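PDB 4U3S: cellulosomal scaffoldin adaptor protein B from Acetivibrio cellulolyticus, which probably serves in cellulosome assembly, this chain being its third type II cohesin domain, a module of the kind that binds dockerins. Local coordinates for residues I29-G34 against F146-N151. Numbering follows the deposited sequence.
Sequences ITNFSG and FNWYGN
The side-chain amide of N31 lies flat over one face of the W148 indole, the two planes only 12° apart. CB of N31 sits above the five-membered ring, a CH-pi contact 3.6 Å from its centroid, and N31 OD1 reaches out over the rim of the six-membered ring, 3.4 Å from W148 CZ2. N31 CG is anti to its own carbonyl carbon (chi1 -64°), which turns the amide away from the residue's C=O and out over the indole. The backbone O of N31 takes a weak, bent bond from W148 N and a CA-H...O contact from N147. P107 also packs against both N31 and W148, while Y101 meets the indole edge-to-face.

Beyond N31 the two segments join as antiparallel strands, 32-40 beside 143-147, in one sheet of the cohesin beta-sandwich; F32 and N147 form a non-hydrogen-bonded pair whose side chains diverge. S33 N donates to F146 O at 2.8 Å, nearly straight at 163°. The S33 hydroxyl, placed between its backbone N and carbonyl carbon, instead stands above the carbonyl plane of N147 and donates to N147 O at 2.7 Å. G150 N grips the same oxygen from the opposite face, closing the type I turn 147-150. N147 OD1 accepts from Y149 N within that turn, an Asx turn, and from N151 N just beyond it, the two donors on opposite faces of the amide plane, so two bonds hold the amide in place. The F146 ring leads away from 29-34, with G34 O in plane at its edge, and apolar side chains of another protein's chain pack on F146 and on S33.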
ATOM      1  N   ILE A  29      -5.548   9.432  19.910  1.00 23.20           N
ATOM      2  CA  ILE A  29      -5.450   8.093  19.310  1.00 22.15           C
ATOM      3  C   ILE A  29      -4.486   7.252  20.139  1.00 23.46           C
ATOM      4  O   ILE A  29      -3.265   7.473  20.103  1.00 23.85           O
ATOM      5  CB  ILE A  29      -5.046   8.151  17.846  1.00 22.30           C
ATOM      6  CG1 ILE A  29      -5.934   9.129  17.066  1.00 22.63           C
ATOM      7  CG2 ILE A  29      -5.044   6.760  17.219  1.00 20.98           C
ATOM      8  CD1 ILE A  29      -7.420   8.801  17.068  1.00 23.66           C
ATOM      9  N   THR A  30      -5.040   6.278  20.873  1.00 23.01           N
ATOM     10  CA  THR A  30      -4.250   5.521  21.836  1.00 26.48           C
ATOM     11  C   THR A  30      -3.059   4.802  21.187  1.00 24.59           C
ATOM     12  O   THR A  30      -3.229   3.997  20.293  1.00 24.29           O
ATOM     13  CB  THR A  30      -5.126   4.511  22.593  1.00 31.48           C
ATOM     14  OG1 THR A  30      -6.129   5.242  23.299  1.00 36.48           O
ATOM     15  CG2 THR A  30      -4.301   3.679  23.589  1.00 33.12           C
ATOM     16  N   ASN A  31      -1.854   5.079  21.674  1.00 24.28           N
ATOM     17  CA  ASN A  31      -0.662   4.337  21.240  1.00 22.82           C
ATOM     18  C   ASN A  31      -0.425   4.380  19.723  1.00 20.46           C
ATOM     19  O   ASN A  31       0.038   3.412  19.126  1.00 22.10           O
ATOM     20  CB  ASN A  31      -0.731   2.908  21.781  1.00 24.77           C
ATOM     21  CG  ASN A  31      -0.697   2.872  23.306  1.00 24.78           C
ATOM     22  OD1 ASN A  31      -0.144   3.775  23.942  1.00 27.61           O
ATOM     23  ND2 ASN A  31      -1.300   1.843  23.900  1.00 26.74           N
ATOM     24  N   PHE A  32      -0.719   5.534  19.135  1.00 20.84           N
ATOM     25  CA  PHE A  32      -0.635   5.772  17.689  1.00 19.94           C
ATOM     26  C   PHE A  32       0.768   5.507  17.125  1.00 18.96           C
ATOM     27  O   PHE A  32       1.769   6.012  17.651  1.00 19.07           O
ATOM     28  CB  PHE A  32      -1.036   7.209  17.418  1.00 20.76           C
ATOM     29  CG  PHE A  32      -0.877   7.640  16.010  1.00 19.40           C
ATOM     30  CD1 PHE A  32      -1.781   7.259  15.027  1.00 17.46           C
ATOM     31  CD2 PHE A  32       0.158   8.485  15.667  1.00 18.00           C
ATOM     32  CE1 PHE A  32      -1.611   7.692  13.719  1.00 17.74           C
ATOM     33  CE2 PHE A  32       0.318   8.920  14.374  1.00 17.58           C
ATOM     34  CZ  PHE A  32      -0.578   8.540  13.403  1.00 18.14           C
ATOM     35  N   SER A  33       0.829   4.737  16.044  1.00 20.11           N
ATOM     36  CA  SER A  33       2.110   4.383  15.413  1.00 19.41           C
ATOM     37  C   SER A  33       2.167   4.687  13.938  1.00 19.55           C
ATOM     38  O   SER A  33       3.237   4.540  13.337  1.00 18.23           O
ATOM     39  CB  SER A  33       2.418   2.905  15.583  1.00 22.42           C
ATOM     40  OG  SER A  33       1.554   2.087  14.766  1.00 23.76           O
ATOM     41  N   GLY A  34       1.048   5.089  13.335  1.00 16.38           N
ATOM     42  CA  GLY A  34       1.049   5.335  11.889  1.00 15.95           C
ATOM     43  C   GLY A  34      -0.311   5.593  11.308  1.00 16.25           C
ATOM     44  O   GLY A  34      -1.317   5.195  11.885  1.00 17.86           O
ATOM     45  N   PHE A 146      -3.150   3.228  13.170  1.00 18.18           N
ATOM     46  CA  PHE A 146      -2.515   2.034  13.720  1.00 18.76           C
ATOM     47  C   PHE A 146      -1.889   2.323  15.075  1.00 19.21           C
ATOM     48  O   PHE A 146      -1.509   3.449  15.348  1.00 19.46           O
ATOM     49  CB  PHE A 146      -1.431   1.536  12.751  1.00 20.80           C
ATOM     50  CG  PHE A 146      -1.996   1.085  11.422  1.00 19.59           C
ATOM     51  CD1 PHE A 146      -2.263   2.007  10.434  1.00 19.16           C
ATOM     52  CD2 PHE A 146      -2.296  -0.229  11.189  1.00 22.07           C
ATOM     53  CE1 PHE A 146      -2.826   1.608   9.229  1.00 19.43           C
ATOM     54  CE2 PHE A 146      -2.839  -0.635   9.965  1.00 21.01           C
ATOM     55  CZ  PHE A 146      -3.105   0.284   8.998  1.00 20.19           C
ATOM     56  N   ASN A 147      -1.792   1.291  15.912  1.00 19.79           N
ATOM     57  CA  ASN A 147      -1.197   1.447  17.223  1.00 20.96           C
ATOM     58  C   ASN A 147       0.170   0.781  17.264  1.00 21.45           C
ATOM     59  O   ASN A 147       0.606   0.132  16.285  1.00 19.92           O
ATOM     60  CB  ASN A 147      -2.109   0.918  18.309  1.00 23.30           C
ATOM     61  CG  ASN A 147      -2.341  -0.574  18.218  1.00 24.42           C
ATOM     62  OD1 ASN A 147      -1.490  -1.329  17.751  1.00 22.94           O
ATOM     63  ND2 ASN A 147      -3.499  -1.019  18.719  1.00 27.94           N
ATOM     64  N   TRP A 148       0.851   0.929  18.394  1.00 20.12           N
ATOM     65  CA  TRP A 148       2.227   0.497  18.475  1.00 20.04           C
ATOM     66  C   TRP A 148       2.416  -0.995  18.697  1.00 21.59           C
ATOM     67  O   TRP A 148       3.558  -1.462  18.806  1.00 22.30           O
ATOM     68  CB  TRP A 148       2.998   1.307  19.496  1.00 20.77           C
ATOM     69  CG  TRP A 148       2.594   1.178  20.962  1.00 21.37           C
ATOM     70  CD1 TRP A 148       1.768   0.276  21.546  1.00 22.87           C
ATOM     71  CD2 TRP A 148       3.111   1.992  22.011  1.00 22.23           C
ATOM     72  NE1 TRP A 148       1.723   0.487  22.921  1.00 23.58           N
ATOM     73  CE2 TRP A 148       2.555   1.535  23.221  1.00 23.37           C
ATOM     74  CE3 TRP A 148       4.020   3.052  22.041  1.00 21.38           C
ATOM     75  CZ2 TRP A 148       2.847   2.133  24.441  1.00 24.47           C
ATOM     76  CZ3 TRP A 148       4.308   3.644  23.253  1.00 22.50           C
ATOM     77  CH2 TRP A 148       3.716   3.190  24.433  1.00 22.85           C
ATOM     78  N   TYR A 149       1.324  -1.751  18.707  1.00 21.48           N
ATOM     79  CA  TYR A 149       1.430  -3.193  18.603  1.00 25.12           C
ATOM     80  C   TYR A 149       1.378  -3.623  17.146  1.00 24.43           C
ATOM     81  O   TYR A 149       1.543  -4.789  16.842  1.00 25.25           O
ATOM     82  CB  TYR A 149       0.301  -3.856  19.375  1.00 26.92           C
ATOM     83  CG  TYR A 149       0.507  -3.779  20.867  1.00 28.51           C
ATOM     84  CD1 TYR A 149       1.502  -4.540  21.487  1.00 32.67           C
ATOM     85  CD2 TYR A 149      -0.289  -2.973  21.651  1.00 32.48           C
ATOM     86  CE1 TYR A 149       1.687  -4.510  22.865  1.00 34.09           C
ATOM     87  CE2 TYR A 149      -0.120  -2.928  23.034  1.00 35.53           C
ATOM     88  CZ  TYR A 149       0.876  -3.691  23.631  1.00 38.18           C
ATOM     89  OH  TYR A 149       1.055  -3.654  25.000  1.00 45.09           O
ATOM     90  N   GLY A 150       1.133  -2.668  16.265  1.00 21.41           N
ATOM     91  CA  GLY A 150       1.141  -2.899  14.824  1.00 22.39           C
ATOM     92  C   GLY A 150      -0.249  -3.148  14.258  1.00 23.31           C
ATOM     93  O   GLY A 150      -0.382  -3.555  13.086  1.00 23.39           O
ATOM     94  N   ASN A 151      -1.280  -2.916  15.066  1.00 22.78           N
ATOM     95  CA  ASN A 151      -2.642  -3.249  14.663  1.00 24.87           C
ATOM     96  C   ASN A 151      -3.446  -2.065  14.174  1.00 22.67           C
ATOM     97  O   ASN A 151      -3.318  -0.951  14.670  1.00 21.94           O
ATOM     98  CB  ASN A 151      -3.374  -3.908  15.830  1.00 27.55           C
ATOM     99  CG  ASN A 151      -2.814  -5.266  16.147  1.00 32.10           C
ATOM    100  OD1 ASN A 151      -2.568  -6.061  15.238  1.00 30.64           O
ATOM    101  ND2 ASN A 151      -2.606  -5.550  17.436  1.00 33.93           N
TER